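Mosquitocidal toxin (Bacillus sphaericus, PDB 2CB4) probably acts through this catalytic domain as an ADP-ribosyltransferase within a larger bacterial toxin directed against mosquitoes. Local coordinates at residues H76-P86 with A146-F157; T139-N147 with N273-Q281. The protein carries 1 engineered substitution. All coordinates share one frame; numbering follows the deposited sequence.

Contact 1. Residues H76-P86 with A146-F157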
loop_
_atom_site.group_PDB
_atom_site.type_symbol
_atom_site.label_atom_id
_atom_site.label_comp_id
_atom_site.label_asym_id
_atom_site.label_seq_id
_atom_site.Cartn_x
_atom_site.Cartn_y
_atom_site.Cartn_z
ATOM N N HIS A 76 -39.747 -24.678 -21.046
ATOM C CA HIS A 76 -39.035 -23.612 -20.336
ATOM C C HIS A 76 -37.761 -24.065 -19.617
ATOM O O HIS A 76 -37.138 -23.289 -18.900
ATOM C CB HIS A 76 -39.984 -22.858 -19.376
ATOM C CG HIS A 76 -41.061 -22.126 -20.100
ATOM N ND1 HIS A 76 -42.277 -22.710 -20.398
ATOM C CD2 HIS A 76 -41.068 -20.903 -20.684
ATOM C CE1 HIS A 76 -42.998 -21.859 -21.107
ATOM N NE2 HIS A 76 -42.285 -20.761 -21.300
ATOM N N ARG A 77 -37.394 -25.321 -19.839
ATOM C CA ARG A 77 -36.221 -25.931 -19.250
ATOM C C ARG A 77 -34.953 -25.423 -19.947
ATOM O O ARG A 77 -34.764 -25.597 -21.179
ATOM C CB ARG A 77 -36.311 -27.447 -19.371
ATOM C CG ARG A 77 -35.204 -28.186 -18.640
ATOM C CD ARG A 77 -35.551 -29.643 -18.529
ATOM N NE ARG A 77 -34.505 -30.415 -17.863
ATOM C CZ ARG A 77 -33.627 -31.187 -18.490
ATOM N NH1 ARG A 77 -33.666 -31.309 -19.811
ATOM N NH2 ARG A 77 -32.713 -31.857 -17.794
ATOM N N LEU A 78 -34.102 -24.776 -19.153
ATOM C CA LEU A 78 -32.847 -24.205 -19.658
ATOM C C LEU A 78 -31.635 -24.967 -19.106
ATOM O O LEU A 78 -31.695 -25.604 -18.043
ATOM C CB LEU A 78 -32.743 -22.726 -19.296
ATOM C CG LEU A 78 -33.894 -21.832 -19.752
ATOM C CD1 LEU A 78 -33.759 -20.458 -19.092
ATOM C CD2 LEU A 78 -33.825 -21.714 -21.282
ATOM N N LEU A 79 -30.545 -24.902 -19.851
ATOM C CA LEU A 79 -29.314 -25.580 -19.477
ATOM C C LEU A 79 -28.137 -24.636 -19.570
ATOM O O LEU A 79 -28.102 -23.733 -20.402
ATOM C CB LEU A 79 -29.048 -26.769 -20.429
ATOM C CG LEU A 79 -30.139 -27.833 -20.607
ATOM C CD1 LEU A 79 -29.686 -28.777 -21.724
ATOM C CD2 LEU A 79 -30.366 -28.595 -19.286
ATOM N N ARG A 80 -27.146 -24.882 -18.731
ATOM C CA ARG A 80 -25.909 -24.108 -18.763
ATOM C C ARG A 80 -24.714 -25.003 -18.467
ATOM O O ARG A 80 -24.654 -25.646 -17.427
ATOM C CB ARG A 80 -25.915 -22.907 -17.814
ATOM C CG ARG A 80 -24.587 -22.237 -17.844
ATOM C CD ARG A 80 -24.579 -20.857 -17.259
ATOM N NE ARG A 80 -23.199 -20.441 -17.080
ATOM C CZ ARG A 80 -22.542 -19.575 -17.844
ATOM N NH1 ARG A 80 -23.138 -18.952 -18.849
ATOM N NH2 ARG A 80 -21.280 -19.314 -17.573
ATOM N N TRP A 81 -23.772 -25.035 -19.400
ATOM C CA TRP A 81 -22.536 -25.796 -19.266
ATOM C C TRP A 81 -21.578 -24.886 -18.521
ATOM O O TRP A 81 -21.365 -23.740 -18.922
ATOM C CB TRP A 81 -21.951 -26.081 -20.648
ATOM C CG TRP A 81 -22.782 -27.076 -21.411
ATOM C CD1 TRP A 81 -23.723 -26.808 -22.403
ATOM C CD2 TRP A 81 -22.725 -28.504 -21.291
ATOM N NE1 TRP A 81 -24.265 -27.982 -22.860
ATOM C CE2 TRP A 81 -23.687 -29.041 -22.200
ATOM C CE3 TRP A 81 -22.008 -29.384 -20.464
ATOM C CZ2 TRP A 81 -23.904 -30.424 -22.334
ATOM C CZ3 TRP A 81 -22.216 -30.765 -20.615
ATOM C CH2 TRP A 81 -23.145 -31.266 -21.554
ATOM N N ASP A 82 -20.987 -25.395 -17.442
ATOM C CA ASP A 82 -20.070 -24.581 -16.645
ATOM C C ASP A 82 -19.020 -25.476 -15.991
ATOM O O ASP A 82 -19.331 -26.606 -15.564
ATOM C CB ASP A 82 -20.855 -23.778 -15.563
ATOM C CG ASP A 82 -20.188 -22.447 -15.207
ATOM O OD1 ASP A 82 -19.066 -22.477 -14.667
ATOM O OD2 ASP A 82 -20.769 -21.361 -15.448
ATOM N N ARG A 83 -17.791 -24.972 -15.906
ATOM C CA ARG A 83 -16.700 -25.735 -15.277
ATOM C C ARG A 83 -16.716 -25.586 -13.745
ATOM O O ARG A 83 -16.077 -26.364 -13.068
ATOM C CB ARG A 83 -15.314 -25.335 -15.848
ATOM C CG ARG A 83 -15.121 -25.574 -17.381
ATOM C CD ARG A 83 -14.591 -26.959 -17.665
ATOM N NE ARG A 83 -14.642 -27.371 -19.073
ATOM C CZ ARG A 83 -14.348 -28.606 -19.477
ATOM N NH1 ARG A 83 -13.940 -29.484 -18.598
ATOM N NH2 ARG A 83 -14.459 -28.973 -20.727
ATOM N N ARG A 84 -17.479 -24.619 -13.217
ATOM C CA ARG A 84 -17.580 -24.381 -11.778
ATOM C C ARG A 84 -18.513 -25.368 -11.088
ATOM O O ARG A 84 -19.572 -25.687 -11.603
ATOM C CB ARG A 84 -17.933 -22.916 -11.470
ATOM C CG ARG A 84 -16.874 -21.930 -11.976
ATOM C CD ARG A 84 -17.395 -20.478 -11.913
ATOM N NE ARG A 84 -18.482 -20.282 -12.878
ATOM C CZ ARG A 84 -19.327 -19.263 -12.867
ATOM N NH1 ARG A 84 -19.211 -18.318 -11.942
ATOM N NH2 ARG A 84 -20.295 -19.194 -13.781
ATOM N N PRO A 85 -18.099 -25.873 -9.917
ATOM C CA PRO A 85 -18.884 -26.898 -9.218
ATOM C C PRO A 85 -20.020 -26.393 -8.352
ATOM O O PRO A 85 -20.125 -25.192 -8.079
ATOM C CB PRO A 85 -17.826 -27.615 -8.389
ATOM C CG PRO A 85 -16.847 -26.474 -8.023
ATOM C CD PRO A 85 -16.850 -25.531 -9.176
ATOM N N PRO A 86 -20.874 -27.326 -7.908
ATOM C CA PRO A 86 -22.039 -26.976 -7.084
ATOM C C PRO A 86 -21.764 -26.132 -5.826
ATOM O O PRO A 86 -22.600 -25.298 -5.454
ATOM C CB PRO A 86 -22.678 -28.338 -6.730
ATOM C CG PRO A 86 -21.942 -29.362 -7.440
ATOM C CD PRO A 86 -20.769 -28.781 -8.160
ATOM N N ALA A 146 -16.471 -30.552 -24.006
ATOM C CA ALA A 146 -17.282 -31.313 -23.066
ATOM C C ALA A 146 -16.782 -32.698 -22.633
ATOM O O ALA A 146 -17.074 -33.153 -21.512
ATOM C CB ALA A 146 -18.768 -31.355 -23.530
ATOM N N ASN A 147 -16.061 -33.375 -23.516
ATOM C CA ASN A 147 -15.552 -34.727 -23.228
ATOM C C ASN A 147 -14.229 -34.686 -22.454
ATOM O O ASN A 147 -13.681 -35.713 -22.099
ATOM C CB ASN A 147 -15.311 -35.481 -24.557
ATOM C CG ASN A 147 -16.564 -36.207 -25.075
ATOM O OD1 ASN A 147 -16.584 -36.660 -26.215
ATOM N ND2 ASN A 147 -17.581 -36.363 -24.230
ATOM N N ASN A 148 -13.710 -33.485 -22.239
ATOM C CA ASN A 148 -12.437 -33.287 -21.552
ATOM C C ASN A 148 -12.613 -32.863 -20.119
ATOM O O ASN A 148 -13.290 -31.856 -19.812
ATOM C CB ASN A 148 -11.586 -32.216 -22.295
ATOM C CG ASN A 148 -11.462 -32.516 -23.803
ATOM O OD1 ASN A 148 -12.047 -31.827 -24.649
ATOM N ND2 ASN A 148 -10.801 -33.618 -24.127
ATOM N N ASN A 149 -11.982 -33.635 -19.238
ATOM C CA ASN A 149 -11.992 -33.342 -17.828
ATOM C C ASN A 149 -13.371 -33.271 -17.198
ATOM O O ASN A 149 -14.253 -34.065 -17.545
ATOM C CB ASN A 149 -11.122 -32.100 -17.538
ATOM C CG ASN A 149 -9.715 -32.215 -18.166
ATOM O OD1 ASN A 149 -9.368 -31.481 -19.083
ATOM N ND2 ASN A 149 -8.950 -33.172 -17.699
ATOM N N ILE A 150 -13.536 -32.344 -16.258
ATOM C CA ILE A 150 -14.763 -32.173 -15.495
ATOM C C ILE A 150 -15.587 -30.959 -15.921
ATOM O O ILE A 150 -15.112 -29.820 -15.900
ATOM C CB ILE A 150 -14.425 -31.992 -13.983
ATOM C CG1 ILE A 150 -13.533 -33.149 -13.513
ATOM C CG2 ILE A 150 -15.713 -31.858 -13.132
ATOM C CD1 ILE A 150 -13.007 -32.985 -12.087
ATOM N N ILE A 151 -16.842 -31.215 -16.277
ATOM C CA ILE A 151 -17.745 -30.151 -16.671
ATOM C C ILE A 151 -19.123 -30.450 -16.080
ATOM O O ILE A 151 -19.493 -31.620 -15.839
ATOM C CB ILE A 151 -17.775 -29.950 -18.224
ATOM C CG1 ILE A 151 -18.439 -28.606 -18.572
ATOM C CG2 ILE A 151 -18.458 -31.138 -18.928
ATOM C CD1 ILE A 151 -18.235 -28.172 -19.984
ATOM N N TYR A 152 -19.874 -29.389 -15.822
ATOM C CA TYR A 152 -21.217 -29.508 -15.255
ATOM C C TYR A 152 -22.262 -28.990 -16.244
ATOM O O TYR A 152 -22.023 -28.038 -16.980
ATOM C CB TYR A 152 -21.298 -28.682 -13.952
ATOM C CG TYR A 152 -20.351 -29.195 -12.876
ATOM C CD1 TYR A 152 -20.774 -30.162 -11.945
ATOM C CD2 TYR A 152 -19.008 -28.770 -12.831
ATOM C CE1 TYR A 152 -19.903 -30.673 -11.008
ATOM C CE2 TYR A 152 -18.119 -29.303 -11.889
ATOM C CZ TYR A 152 -18.578 -30.253 -10.984
ATOM O OH TYR A 152 -17.738 -30.775 -10.011
ATOM N N ARG A 153 -23.431 -29.621 -16.244
ATOM C CA ARG A 153 -24.544 -29.171 -17.065
ATOM C C ARG A 153 -25.666 -28.850 -16.082
ATOM O O ARG A 153 -26.324 -29.746 -15.559
ATOM C CB ARG A 153 -24.997 -30.259 -18.043
ATOM C CG ARG A 153 -25.855 -29.688 -19.221
ATOM C CD ARG A 153 -26.468 -30.857 -19.982
ATOM N NE ARG A 153 -27.668 -31.267 -19.304
ATOM C CZ ARG A 153 -28.653 -31.941 -19.861
ATOM N NH1 ARG A 153 -28.570 -32.318 -21.119
ATOM N NH2 ARG A 153 -29.719 -32.237 -19.141
ATOM N N TYR A 154 -25.840 -27.568 -15.797
ATOM C CA TYR A 154 -26.853 -27.111 -14.864
ATOM C C TYR A 154 -28.214 -26.996 -15.525
ATOM O O TYR A 154 -28.311 -26.562 -16.689
ATOM C CB TYR A 154 -26.444 -25.749 -14.240
ATOM C CG TYR A 154 -25.249 -25.868 -13.304
ATOM C CD1 TYR A 154 -25.437 -26.112 -11.943
ATOM C CD2 TYR A 154 -23.917 -25.765 -13.789
ATOM C CE1 TYR A 154 -24.359 -26.245 -11.074
ATOM C CE2 TYR A 154 -22.815 -25.896 -12.908
ATOM C CZ TYR A 154 -23.065 -26.145 -11.562
ATOM O OH TYR A 154 -22.041 -26.295 -10.697
ATOM N N GLU A 155 -29.249 -27.362 -14.751
ATOM C CA GLU A 155 -30.659 -27.315 -15.150
ATOM C C GLU A 155 -31.318 -26.136 -14.443
ATOM O O GLU A 155 -31.308 -26.031 -13.216
ATOM C CB GLU A 155 -31.371 -28.618 -14.781
ATOM C CG GLU A 155 -32.856 -28.631 -15.108
ATOM C CD GLU A 155 -33.567 -29.773 -14.424
ATOM O OE1 GLU A 155 -33.309 -30.016 -13.223
ATOM O OE2 GLU A 155 -34.340 -30.476 -15.100
ATOM N N ILE A 156 -31.884 -25.247 -15.241
ATOM C CA ILE A 156 -32.480 -24.013 -14.741
ATOM C C ILE A 156 -33.949 -23.795 -15.174
ATOM O O ILE A 156 -34.341 -24.141 -16.300
ATOM C CB ILE A 156 -31.621 -22.825 -15.330
ATOM C CG1 ILE A 156 -30.147 -22.976 -14.917
ATOM C CG2 ILE A 156 -32.210 -21.448 -14.990
ATOM C CD1 ILE A 156 -29.168 -22.424 -15.903
ATOM N N PHE A 157 -34.723 -23.178 -14.281
ATOM C CA PHE A 157 -36.128 -22.764 -14.521
ATOM C C PHE A 157 -36.167 -21.416 -13.840
ATOM O O PHE A 157 -36.139 -21.327 -12.634
ATOM C CB PHE A 157 -37.142 -23.709 -13.878
ATOM C CG PHE A 157 -37.178 -25.084 -14.519
ATOM C CD1 PHE A 157 -37.907 -25.297 -15.693
ATOM C CD2 PHE A 157 -36.463 -26.150 -13.965
ATOM C CE1 PHE A 157 -37.954 -26.560 -16.270
ATOM C CE2 PHE A 157 -36.506 -27.404 -14.541
ATOM C CZ PHE A 157 -37.263 -27.610 -15.701
HETATM O O HOH W 1 -31.332 -34.410 -18.773
HETATM O O HOH W 2 -14.141 -28.264 -13.877
#

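Contact 2. Residues T139-N147 with N273-Q281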
loop_
_atom_site.group_PDB
_atom_site.type_symbol
_atom_site.label_atom_id
_atom_site.label_comp_id
_atom_site.label_asym_id
_atom_site.label_seq_id
_atom_site.Cartn_x
_atom_site.Cartn_y
_atom_site.Cartn_z
ATOM N N THR A 139 -29.780 -34.577 -27.659
ATOM C CA THR A 139 -28.568 -33.811 -27.408
ATOM C C THR A 139 -28.743 -32.293 -27.525
ATOM O O THR A 139 -29.189 -31.795 -28.558
ATOM C CB THR A 139 -27.433 -34.306 -28.311
ATOM O OG1 THR A 139 -27.429 -35.735 -28.291
ATOM C CG2 THR A 139 -26.069 -33.793 -27.822
ATOM N N PRO A 140 -28.367 -31.542 -26.479
ATOM C CA PRO A 140 -28.482 -30.090 -26.557
ATOM C C PRO A 140 -27.220 -29.540 -27.222
ATOM O O PRO A 140 -26.301 -30.293 -27.564
ATOM C CB PRO A 140 -28.513 -29.671 -25.071
ATOM C CG PRO A 140 -27.678 -30.695 -24.381
ATOM C CD PRO A 140 -27.864 -31.987 -25.157
ATOM N N TRP A 141 -27.180 -28.228 -27.400
ATOM C CA TRP A 141 -25.985 -27.557 -27.878
ATOM C C TRP A 141 -24.957 -27.943 -26.762
ATOM O O TRP A 141 -25.256 -27.851 -25.556
ATOM C CB TRP A 141 -26.219 -26.037 -27.892
ATOM C CG TRP A 141 -25.009 -25.244 -28.318
ATOM C CD1 TRP A 141 -24.745 -24.763 -29.572
ATOM C CD2 TRP A 141 -23.894 -24.835 -27.482
ATOM N NE1 TRP A 141 -23.539 -24.082 -29.570
ATOM C CE2 TRP A 141 -23.009 -24.095 -28.303
ATOM C CE3 TRP A 141 -23.598 -24.964 -26.098
ATOM C CZ2 TRP A 141 -21.821 -23.541 -27.811
ATOM C CZ3 TRP A 141 -22.416 -24.410 -25.612
ATOM C CH2 TRP A 141 -21.527 -23.731 -26.473
ATOM N N THR A 142 -23.789 -28.443 -27.172
ATOM C CA THR A 142 -22.763 -28.926 -26.259
ATOM C C THR A 142 -21.414 -28.278 -26.595
ATOM O O THR A 142 -21.094 -28.090 -27.772
ATOM C CB THR A 142 -22.659 -30.454 -26.427
ATOM O OG1 THR A 142 -23.929 -31.046 -26.154
ATOM C CG2 THR A 142 -21.595 -31.079 -25.521
ATOM N N PRO A 143 -20.618 -27.940 -25.570
ATOM C CA PRO A 143 -19.306 -27.328 -25.816
ATOM C C PRO A 143 -18.355 -28.318 -26.491
ATOM O O PRO A 143 -18.413 -29.519 -26.250
ATOM C CB PRO A 143 -18.799 -26.974 -24.401
ATOM C CG PRO A 143 -19.943 -27.053 -23.506
ATOM C CD PRO A 143 -20.982 -27.925 -24.137
ATOM N N HIS A 144 -17.448 -27.815 -27.319
ATOM C CA HIS A 144 -16.478 -28.696 -27.982
ATOM C C HIS A 144 -15.596 -29.437 -26.978
ATOM O O HIS A 144 -15.133 -30.530 -27.245
ATOM C CB HIS A 144 -15.565 -27.871 -28.923
ATOM C CG HIS A 144 -16.257 -27.396 -30.153
ATOM N ND1 HIS A 144 -16.035 -26.146 -30.704
ATOM C CD2 HIS A 144 -17.177 -28.002 -30.946
ATOM C CE1 HIS A 144 -16.774 -26.018 -31.791
ATOM N NE2 HIS A 144 -17.465 -27.134 -31.964
ATOM N N SER A 145 -15.334 -28.820 -25.831
ATOM C CA SER A 145 -14.453 -29.426 -24.823
ATOM C C SER A 145 -15.175 -30.319 -23.808
ATOM O O SER A 145 -14.558 -30.773 -22.844
ATOM C CB SER A 145 -13.814 -28.298 -24.026
ATOM O OG SER A 145 -14.805 -27.718 -23.186
ATOM N N ALA A 146 -16.471 -30.552 -24.006
ATOM C CA ALA A 146 -17.282 -31.313 -23.066
ATOM C C ALA A 146 -16.782 -32.698 -22.633
ATOM O O ALA A 146 -17.074 -33.153 -21.512
ATOM C CB ALA A 146 -18.768 -31.355 -23.530
ATOM N N ASN A 147 -16.061 -33.375 -23.516
ATOM C CA ASN A 147 -15.552 -34.727 -23.228
ATOM C C ASN A 147 -14.229 -34.686 -22.454
ATOM O O ASN A 147 -13.681 -35.713 -22.099
ATOM C CB ASN A 147 -15.311 -35.481 -24.557
ATOM C CG ASN A 147 -16.564 -36.207 -25.075
ATOM O OD1 ASN A 147 -16.584 -36.660 -26.215
ATOM N ND2 ASN A 147 -17.581 -36.363 -24.230
ATOM N N ASN A 273 -30.249 -40.647 -23.657
ATOM C CA ASN A 273 -30.675 -41.704 -22.754
ATOM C C ASN A 273 -29.566 -42.641 -22.262
ATOM O O ASN A 273 -29.851 -43.719 -21.714
ATOM C CB ASN A 273 -31.819 -42.519 -23.397
ATOM C CG ASN A 273 -31.386 -43.284 -24.663
ATOM O OD1 ASN A 273 -30.192 -43.376 -25.003
ATOM N ND2 ASN A 273 -32.372 -43.829 -25.371
ATOM N N ASN A 274 -28.315 -42.234 -22.463
ATOM C CA ASN A 274 -27.153 -43.022 -22.034
ATOM C C ASN A 274 -26.373 -42.261 -20.935
ATOM O O ASN A 274 -26.812 -41.195 -20.453
ATOM C CB ASN A 274 -26.236 -43.304 -23.233
ATOM C CG ASN A 274 -26.131 -42.116 -24.177
ATOM O OD1 ASN A 274 -26.296 -40.939 -23.782
ATOM N ND2 ASN A 274 -25.934 -42.414 -25.441
ATOM N N ASN A 275 -25.183 -42.792 -20.601
ATOM C CA ASN A 275 -24.307 -42.231 -19.562
ATOM C C ASN A 275 -23.318 -41.156 -20.058
ATOM O O ASN A 275 -22.561 -40.556 -19.286
ATOM C CB ASN A 275 -23.591 -43.376 -18.811
ATOM C CG ASN A 275 -24.561 -44.170 -17.911
ATOM O OD1 ASN A 275 -24.396 -45.367 -17.663
ATOM N ND2 ASN A 275 -25.630 -43.512 -17.492
ATOM N N SER A 276 -23.392 -40.891 -21.363
ATOM C CA SER A 276 -22.520 -39.914 -22.021
ATOM C C SER A 276 -23.260 -38.618 -22.358
ATOM O O SER A 276 -24.471 -38.498 -22.102
ATOM C CB SER A 276 -21.892 -40.532 -23.294
ATOM O OG SER A 276 -22.801 -40.537 -24.385
ATOM N N LEU A 277 -22.531 -37.640 -22.897
ATOM C CA LEU A 277 -23.146 -36.374 -23.293
ATOM C C LEU A 277 -23.354 -36.363 -24.834
ATOM O O LEU A 277 -23.544 -35.293 -25.462
ATOM C CB LEU A 277 -22.374 -35.135 -22.784
ATOM C CG LEU A 277 -20.846 -35.090 -22.766
ATOM C CD1 LEU A 277 -20.331 -34.712 -24.118
ATOM C CD2 LEU A 277 -20.451 -34.054 -21.722
ATOM N N ASN A 278 -23.323 -37.575 -25.415
ATOM C CA ASN A 278 -23.566 -37.819 -26.856
ATOM C C ASN A 278 -22.587 -37.177 -27.835
ATOM O O ASN A 278 -22.987 -36.756 -28.930
ATOM C CB ASN A 278 -25.000 -37.414 -27.250
ATOM C CG ASN A 278 -26.043 -38.435 -26.831
ATOM O OD1 ASN A 278 -27.232 -38.186 -26.974
ATOM N ND2 ASN A 278 -25.606 -39.590 -26.336
ATOM N N VAL A 279 -21.319 -37.077 -27.433
ATOM C CA VAL A 279 -20.271 -36.525 -28.285
ATOM C C VAL A 279 -19.256 -37.653 -28.438
ATOM O O VAL A 279 -18.866 -38.295 -27.449
ATOM C CB VAL A 279 -19.618 -35.235 -27.700
ATOM C CG1 VAL A 279 -18.382 -34.841 -28.516
ATOM C CG2 VAL A 279 -20.618 -34.084 -27.671
ATOM N N ILE A 280 -18.892 -37.935 -29.690
ATOM C CA ILE A 280 -17.947 -39.002 -30.027
ATOM C C ILE A 280 -16.528 -38.757 -29.468
ATOM O O ILE A 280 -15.963 -37.656 -29.607
ATOM C CB ILE A 280 -17.882 -39.205 -31.585
ATOM C CG1 ILE A 280 -19.219 -39.752 -32.115
ATOM C CG2 ILE A 280 -16.722 -40.130 -31.978
ATOM C CD1 ILE A 280 -19.399 -39.588 -33.626
ATOM N N GLN A 281 -15.959 -39.803 -28.854
ATOM C CA GLN A 281 -14.600 -39.752 -28.291
ATOM C C GLN A 281 -13.544 -40.016 -29.381
ATOM O O GLN A 281 -12.851 -39.086 -29.834
ATOM C CB GLN A 281 -14.433 -40.764 -27.147
ATOM C CG GLN A 281 -15.338 -40.517 -25.952
ATOM C CD GLN A 281 -14.761 -39.546 -24.918
ATOM O OE1 GLN A 281 -13.660 -38.995 -25.072
ATOM N NE2 GLN A 281 -15.488 -39.408 -23.811
HETATM O O HOH W 3 -24.566 -33.097 -24.673
#

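Contact 1. Residues H76-P86 with A146-F157
R77, next to the strand, reaches E155 along an extended side chain, CG swung away from the backbone N (chi1 -173°). R77 NE gives a nearly straight 2.8 Å hydrogen bond to the anti lone pair of E155 OE2, in the guanidinium plane of R77. R193 also pairs with OE2, and E155 OE1 is hydrogen-bonded to S194. R77 NH2 lies 3.3 Å from R153 NH2. A water accepts from both, weakly from R153, and E137 forms a further salt bridge with R77. L78, R80 and D82 form antiparallel hydrogen-bonded pairs with I156, Y154 and Y152. L79 and W81 form the non-hydrogen-bonded pairs with E155 and R153. On their face of the sheet, L79 CD2 lies over the R153 guanidinium, toward its rim. R153 CG then sits 3.6 Å from the centroid of the W81 six-membered ring, a CH-pi contact almost on the ring normal. On the other face, R80 and R84 each hold D82 side-on. R80 also has D256. R83 bends at chi2 (-89°), and R83 NH1 bonds N148 O at 2.7 Å. I151 CB covers a face of this guanidinium. R83 also makes salt bridges with D243 and D258. R84 O accepts from Y154 OH at 2.7 Å. P85 CA lies over the Y152 ring, and P86 CD meets Y152 CE1 at 3.5 Å. These two strands lie within the mixed sheet of the ADP-ribosyltransferase fold. R80, on this strand, is probably the arginine of the family's R-S-E signature.

Contact 2. Residues T139-N147 with N273-Q281
The end of the modelled chain packs against segment 139-147, a loop that holds the short strand 142-143, with L277 set against A146. This is structural packing at the margin of the catalytic domain. L277 is buried. Its CG lies between the backbone N and the carbonyl carbon (chi1 39°), which turns both methyl groups to the A146 side. L277 CD1 and L277 CD2 each lie 3.7 Å from A146 CB, and L277 CD2 is 3.5 Å from A146 O. T142 meets V279, two residues on: T142 CG2 is 3.8 Å from V279 CG2. T142 OG1 hydrogen-bonds to P140 O within its own segment. It also accepts from a water that donates to L277 O, so one water links the T142 side chain to the L277 carbonyl where no direct bond is clear. T139 CG2 lies 3.8 Å from L277 O, and the T139 hydroxyl is held by N268. N147 has the largest buried surface here. Its amide stacks on that of Q281, with planes 10° apart and N147 CG 3.6 Å from Q281 NE2. N200 O accepts from that Q281 amide, which ties the last modelled residue to the turn after strand 192-199. S276 OG accepts from N278 N in an ST turn. H144 and S145 touch a second subunit, H144 by a hydrogen bond to N211 of that subunit. Within the chain, strand 142-143 pairs with strand 264-265, and L277 also reaches W81 on strand 78-82.

How the contacts relate
The centres of contacts 1 and 2 lie about 11 Å apart. Contact 1 is deep in the main mixed sheet, and contact 2 is nearer the outside, about 17 Å from the chain centre. Along the chain the order is 76-86, 139-147, 146-157, 273-281, so the contacts interlock. A146 and N147 belong to both. A turn and loop, 144-149, lead from strand 142-143 to strand 150-156. W81 NE1 probably bonds W141 O, R83 NH2 probably bonds S145 OG, and P143 CD packs on the W81 ring. Both contacts reach the second subunit. Segment 139-147 is thus a layer between the central sheet of the catalytic domain and its C-terminal tail.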